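Local coordinates for protein phosphoribosylaminoimidazole-succinocarboxamide synthase (Pyrococcus horikoshii, PDB 4O84) that catalyses the ATP-dependent joining of L-aspartate to 5-amino-1-(5-phosphoribosyl)imidazole-4-carboxylate, giving the succinocarboxamide intermediate of de novo purine biosynthesis, at residues Leu88-Arg93 / Leu176-Asp181. Residues are numbered along the deposited sequence; the frame is centred on the assembly and turned at random.
With CD (cadmium ion), chain I; 5GP (guanosine-5'-monophosphate), chain J.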
# COMPACT_ATOMS: atom_id res chain seq x y z
N LEU A 88 -9.87 -14.66 19.42
CA LEU A 88 -9.75 -13.25 19.06
C LEU A 88 -10.56 -12.87 17.84
O LEU A 88 -10.76 -13.67 16.93
CB LEU A 88 -8.28 -12.89 18.80
CG LEU A 88 -7.30 -13.01 19.98
CD1 LEU A 88 -5.91 -12.71 19.48
CD2 LEU A 88 -7.68 -12.07 21.13
N GLU A 89 -11.03 -11.63 17.86
CA GLU A 89 -11.33 -10.89 16.64
C GLU A 89 -10.30 -9.78 16.54
O GLU A 89 -10.11 -9.01 17.47
CB GLU A 89 -12.74 -10.31 16.66
CG GLU A 89 -13.80 -11.38 16.84
CD GLU A 89 -15.23 -10.85 16.74
OE1 GLU A 89 -15.47 -9.65 16.99
OE2 GLU A 89 -16.11 -11.67 16.41
N VAL A 90 -9.59 -9.75 15.42
CA VAL A 90 -8.55 -8.76 15.20
C VAL A 90 -9.07 -7.81 14.12
O VAL A 90 -9.29 -8.21 12.98
CB VAL A 90 -7.23 -9.43 14.77
CG1 VAL A 90 -6.14 -8.39 14.58
CG2 VAL A 90 -6.81 -10.49 15.80
N VAL A 91 -9.25 -6.55 14.51
CA VAL A 91 -9.82 -5.55 13.63
C VAL A 91 -8.78 -4.53 13.21
O VAL A 91 -8.06 -3.97 14.05
CB VAL A 91 -11.05 -4.85 14.28
CG1 VAL A 91 -11.53 -3.68 13.41
CG2 VAL A 91 -12.19 -5.83 14.50
N VAL A 92 -8.69 -4.33 11.90
CA VAL A 92 -7.81 -3.30 11.32
C VAL A 92 -8.66 -2.18 10.72
O VAL A 92 -9.61 -2.43 9.93
CB VAL A 92 -6.87 -3.88 10.24
CG1 VAL A 92 -5.88 -2.81 9.77
CG2 VAL A 92 -6.11 -5.08 10.77
N ARG A 93 -8.31 -0.95 11.07
CA ARG A 93 -9.10 0.20 10.67
C ARG A 93 -8.23 1.21 9.90
O ARG A 93 -7.14 1.57 10.35
CB ARG A 93 -9.76 0.83 11.92
CG ARG A 93 -10.24 -0.21 12.94
CD ARG A 93 -11.08 0.39 14.06
NE ARG A 93 -12.42 0.69 13.62
CZ ARG A 93 -13.53 0.14 14.11
NH1 ARG A 93 -14.72 0.47 13.60
NH2 ARG A 93 -13.47 -0.70 15.13
N LEU A 176 -10.45 -9.96 11.23
CA LEU A 176 -9.74 -11.20 10.92
C LEU A 176 -9.79 -12.11 12.13
O LEU A 176 -9.93 -11.64 13.29
CB LEU A 176 -8.28 -10.92 10.56
CG LEU A 176 -7.98 -10.08 9.31
CD1 LEU A 176 -6.49 -9.92 9.12
CD2 LEU A 176 -8.64 -10.69 8.07
N GLU A 177 -9.69 -13.40 11.86
CA GLU A 177 -9.47 -14.40 12.89
C GLU A 177 -8.31 -15.31 12.48
O GLU A 177 -7.99 -15.46 11.28
CB GLU A 177 -10.73 -15.20 13.19
CG GLU A 177 -11.90 -14.31 13.60
CD GLU A 177 -13.17 -15.07 13.97
OE1 GLU A 177 -13.10 -16.27 14.35
OE2 GLU A 177 -14.24 -14.45 13.90
N PHE A 178 -7.70 -15.90 13.49
CA PHE A 178 -6.42 -16.58 13.36
C PHE A 178 -6.45 -17.84 14.20
O PHE A 178 -7.14 -17.91 15.24
CB PHE A 178 -5.29 -15.68 13.88
CG PHE A 178 -4.95 -14.52 12.98
CD1 PHE A 178 -4.12 -14.69 11.88
CD2 PHE A 178 -5.46 -13.26 13.26
CE1 PHE A 178 -3.81 -13.61 11.07
CE2 PHE A 178 -5.15 -12.17 12.44
CZ PHE A 178 -4.32 -12.35 11.35
N GLY A 179 -5.67 -18.81 13.75
CA GLY A 179 -5.41 -20.01 14.52
C GLY A 179 -3.99 -20.53 14.36
O GLY A 179 -3.18 -20.01 13.58
N LYS A 180 -3.71 -21.59 15.12
CA LYS A 180 -2.41 -22.23 15.10
C LYS A 180 -2.50 -23.58 14.41
O LYS A 180 -3.37 -24.39 14.75
CB LYS A 180 -1.88 -22.39 16.53
CG LYS A 180 -0.59 -21.65 16.78
CD LYS A 180 -0.21 -21.63 18.25
CE LYS A 180 1.13 -20.94 18.44
NZ LYS A 180 1.57 -20.91 19.87
N ASP A 181 -1.60 -23.82 13.46
CA ASP A 181 -1.52 -25.12 12.78
C ASP A 181 -0.63 -26.11 13.54
O ASP A 181 -0.10 -25.78 14.61
CB ASP A 181 -1.07 -24.96 11.32
CG ASP A 181 0.38 -24.55 11.19
OD1 ASP A 181 0.77 -24.15 10.08
OD2 ASP A 181 1.14 -24.62 12.19
CD CD I . -16.69 -7.66 16.97
P 5GP J . -17.26 -2.18 14.60
O1P 5GP J . -17.08 -0.76 14.10
O2P 5GP J . -18.72 -2.55 14.69
O3P 5GP J . -16.42 -2.51 15.80
O5' 5GP J . -16.66 -3.22 13.49
C5' 5GP J . -15.38 -3.10 12.85
C4' 5GP J . -15.22 -3.99 11.60
O4' 5GP J . -15.06 -5.36 11.95
C3' 5GP J . -16.40 -3.97 10.64
O3' 5GP J . -15.91 -4.20 9.30
C2' 5GP J . -17.25 -5.16 11.05
O2' 5GP J . -18.03 -5.67 9.96
C1' 5GP J . -16.18 -6.14 11.52
N9 5GP J . -16.70 -6.97 12.63
C8 5GP J . -16.45 -6.78 13.94
N7 5GP J . -17.07 -7.73 14.68
C5 5GP J . -17.76 -8.53 13.85
C6 5GP J . -18.63 -9.72 13.98
O6 5GP J . -18.87 -10.20 15.10
N1 5GP J . -19.13 -10.27 12.86
C2 5GP J . -18.87 -9.77 11.63
N2 5GP J . -19.44 -10.39 10.55
N3 5GP J . -18.07 -8.68 11.43
C4 5GP J . -17.50 -8.03 12.48
O HOH W 1 -8.74 -15.31 16.11
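The amide N of Leu176 reaches the carbonyl O of Val90 at 2.7 Å. Val90 N answers with a bond to Leu176 O, 2.9 Å long. Together they make Val90 and Leu176 a hydrogen-bonded pair of an antiparallel sheet. Toward Phe178 the two strands part, and a water takes over from direct pairing: it donates to Leu88 O at 2.7 Å and accepts from Phe178 N at 2.9 Å.

Beside this opening, a chi1 of -178° sets CG1 of Val90 anti to the backbone N and turns the other branch to the edge of the Phe178 ring, near its plane, with Val90 CG2 4.0 Å from Phe178 CD2. Leu176 points to the same face of the sheet as Val90. On the other face, the CG of Glu177 lies 3.6 Å from Leu88 O. Its carboxylate OE2 comes within 4.2 Å of Glu89 OE2, a pairing of like charges probably eased by the salt bridge from Glu177 to Lys175 and by cadmium at Glu89.

Glu89 OE1 binds a cadmium ion at 2.3 Å, and N7 of guanosine-5'-monophosphate binds it too, so the metal tethers the base to the strand; another cadmium lies close by. Farther along, Arg93 bends at chi3 (76°) and donates a hydrogen bond from NH1, in the guanidinium plane, to O1P of the nucleotide's phosphate; Glu118 holds its NH2 in a salt bridge. Glu89, Val91 and Arg93, alternate residues of the strand, line one side of the bound nucleotide, Val91 packing near the ribose.

Strand 84-93 runs between strands 111-121 and 169-180, bonding to Tyr120 and Glu118 on one edge and to Phe174 on the other. Helix 143-165 packs its Ile149 against both Val90 and Phe178, while Leu188 of strand 186-188 touches Leu176 and Phe178.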